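Local coordinates for protein beta-ketoacyl synthase (PDB 4CW4) that starts fatty acid synthesis by condensing acetyl-CoA with malonyl-ACP to give the primer beta-acetoacetyl-ACP, at residues Tyr291-Gly296 and Thr390-Asn395. Sequence-based numbering, arbitrary orientation.
Sequences YNLQKG and TDVFIN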
loop_
_atom_site.group_PDB
_atom_site.type_symbol
_atom_site.label_atom_id
_atom_site.label_comp_id
_atom_site.label_asym_id
_atom_site.label_seq_id
_atom_site.Cartn_x
_atom_site.Cartn_y
_atom_site.Cartn_z
ATOM N N TYR A 291 -6.595 -5.046 7.847
ATOM C CA TYR A 291 -6.918 -5.099 6.432
ATOM C C TYR A 291 -6.241 -6.289 5.731
ATOM O O TYR A 291 -6.869 -7.005 4.940
ATOM C CB TYR A 291 -6.527 -3.786 5.743
ATOM C CG TYR A 291 -7.395 -2.569 6.030
ATOM C CD1 TYR A 291 -7.866 -2.275 7.287
ATOM C CD2 TYR A 291 -7.710 -1.689 5.019
ATOM C CE1 TYR A 291 -8.647 -1.153 7.526
ATOM C CE2 TYR A 291 -8.477 -0.566 5.249
ATOM C CZ TYR A 291 -8.947 -0.306 6.507
ATOM O OH TYR A 291 -9.720 0.805 6.764
ATOM N N ASN A 292 -4.974 -6.530 6.050
ATOM C CA ASN A 292 -4.288 -7.710 5.541
ATOM C C ASN A 292 -4.967 -8.981 6.079
ATOM O O ASN A 292 -5.107 -9.981 5.374
ATOM C CB ASN A 292 -2.806 -7.698 5.952
ATOM C CG ASN A 292 -1.946 -6.822 5.065
ATOM O OD1 ASN A 292 -2.233 -6.621 3.882
ATOM N ND2 ASN A 292 -0.859 -6.328 5.634
ATOM N N LEU A 293 -5.391 -8.949 7.334
ATOM C CA LEU A 293 -5.995 -10.127 7.960
ATOM C C LEU A 293 -7.358 -10.429 7.317
ATOM O O LEU A 293 -7.705 -11.589 7.138
ATOM C CB LEU A 293 -6.122 -9.948 9.475
ATOM C CG LEU A 293 -6.587 -11.154 10.295
ATOM C CD1 LEU A 293 -5.612 -12.291 10.149
ATOM C CD2 LEU A 293 -6.738 -10.787 11.768
ATOM N N GLN A 294 -8.100 -9.396 6.923
ATOM C CA GLN A 294 -9.367 -9.619 6.248
ATOM C C GLN A 294 -9.140 -10.399 4.949
ATOM O O GLN A 294 -9.875 -11.357 4.622
ATOM C CB GLN A 294 -10.088 -8.307 5.955
ATOM C CG GLN A 294 -11.519 -8.538 5.448
ATOM C CD GLN A 294 -12.197 -7.261 5.009
ATOM O OE1 GLN A 294 -11.800 -6.660 4.006
ATOM N NE2 GLN A 294 -13.208 -6.820 5.765
ATOM N N LYS A 295 -8.141 -9.969 4.184
ATOM C CA LYS A 295 -7.780 -10.682 2.975
ATOM C C LYS A 295 -7.373 -12.127 3.288
ATOM O O LYS A 295 -7.780 -13.063 2.586
ATOM C CB LYS A 295 -6.673 -9.917 2.250
ATOM C CG LYS A 295 -6.193 -10.526 0.947
ATOM C CD LYS A 295 -7.112 -10.215 -0.207
ATOM C CE LYS A 295 -6.675 -11.008 -1.429
ATOM N NZ LYS A 295 -7.507 -10.731 -2.616
ATOM N N GLY A 296 -6.601 -12.322 4.349
ATOM C CA GLY A 296 -6.183 -13.662 4.719
ATOM C C GLY A 296 -7.337 -14.578 5.048
ATOM O O GLY A 296 -7.345 -15.731 4.627
ATOM N N THR A 390 -12.198 -15.343 12.725
ATOM C CA THR A 390 -13.442 -15.607 12.010
ATOM C C THR A 390 -13.918 -14.451 11.144
ATOM O O THR A 390 -14.630 -14.672 10.176
ATOM C CB THR A 390 -14.562 -16.012 12.973
ATOM O OG1 THR A 390 -14.603 -15.111 14.064
ATOM C CG2 THR A 390 -14.337 -17.420 13.511
ATOM N N ASP A 391 -13.541 -13.226 11.474
ATOM C CA ASP A 391 -14.006 -12.078 10.720
ATOM C C ASP A 391 -13.154 -10.877 11.019
ATOM O O ASP A 391 -12.643 -10.718 12.147
ATOM C CB ASP A 391 -15.442 -11.698 11.093
ATOM C CG ASP A 391 -16.507 -12.413 10.249
ATOM O OD1 ASP A 391 -16.489 -12.342 8.986
ATOM O OD2 ASP A 391 -17.369 -13.055 10.871
ATOM N N VAL A 392 -13.057 -10.014 10.014
ATOM C CA VAL A 392 -12.634 -8.640 10.179
ATOM C C VAL A 392 -13.615 -7.777 9.420
ATOM O O VAL A 392 -13.918 -8.040 8.251
ATOM C CB VAL A 392 -11.215 -8.397 9.611
ATOM C CG1 VAL A 392 -10.872 -6.892 9.571
ATOM C CG2 VAL A 392 -10.168 -9.166 10.430
ATOM N N PHE A 393 -14.105 -6.749 10.087
ATOM C CA PHE A 393 -14.994 -5.779 9.466
ATOM C C PHE A 393 -14.317 -4.431 9.357
ATOM O O PHE A 393 -13.660 -3.960 10.288
ATOM C CB PHE A 393 -16.294 -5.693 10.248
ATOM C CG PHE A 393 -17.059 -6.988 10.242
ATOM C CD1 PHE A 393 -17.669 -7.449 9.086
ATOM C CD2 PHE A 393 -17.121 -7.769 11.374
ATOM C CE1 PHE A 393 -18.331 -8.666 9.081
ATOM C CE2 PHE A 393 -17.785 -8.978 11.372
ATOM C CZ PHE A 393 -18.403 -9.420 10.228
ATOM N N ILE A 394 -14.481 -3.827 8.185
ATOM C CA ILE A 394 -13.849 -2.581 7.827
ATOM C C ILE A 394 -14.921 -1.624 7.315
ATOM O O ILE A 394 -15.704 -1.977 6.437
ATOM C CB ILE A 394 -12.815 -2.813 6.704
ATOM C CG1 ILE A 394 -11.635 -3.646 7.236
ATOM C CG2 ILE A 394 -12.335 -1.491 6.120
ATOM C CD1 ILE A 394 -10.673 -4.170 6.153
ATOM N N ASN A 395 -14.949 -0.419 7.858
ATOM C CA ASN A 395 -15.920 0.600 7.466
ATOM C C ASN A 395 -15.275 1.974 7.532
ATOM O O ASN A 395 -14.620 2.317 8.523
ATOM C CB ASN A 395 -17.138 0.588 8.395
ATOM C CG ASN A 395 -17.954 -0.679 8.255
ATOM O OD1 ASN A 395 -17.718 -1.669 8.971
ATOM N ND2 ASN A 395 -18.906 -0.669 7.319
HETATM O O HOH W 1 -15.640 -5.060 5.832
#
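With CG anti to its backbone N (chi1 -171°) and the chain extended beyond it, Gln294 reaches from the helix obliquely across the strand, while Ile394 sets CG1 anti to its carbonyl carbon (chi1 -68°) and, with chi2 extended, lays CD1 over one face of the Tyr291 ring. That methyl forms a CH-pi contact, 3.7 Å from CD1 to the centroid of the Tyr291 ring, displaced toward the rim. The other branch, CG2, lies 3.5 Å from Tyr291 OH, so Ile394 follows the phenol from CG to its hydroxyl. Gln294 NE2 donates a nearly straight hydrogen bond to Val392 O (2.9 Å, 169°), in its own amide plane but from above the carbonyl plane. Its second bond goes to a water that also accepts from Ile394 N, so one carboxamide nitrogen holds the strand backbone once directly, at Val392 O, and once through water, at Ile394 N. The amide is held further through OE1, hydrogen-bonded to Lys295 NZ of the second subunit. Val392 packs its CB 3.8 Å from Gln294 CB and turns CG2 to Leu293 CD2. In this buried contact helix 288-301 thus crosses strand 387-394 at the dimer interface, a helix-on-sheet packing of the thiolase-like ketosynthase core, with Tyr291 about 9 Å, side chain to side chain, from the inferred active-site Cys286.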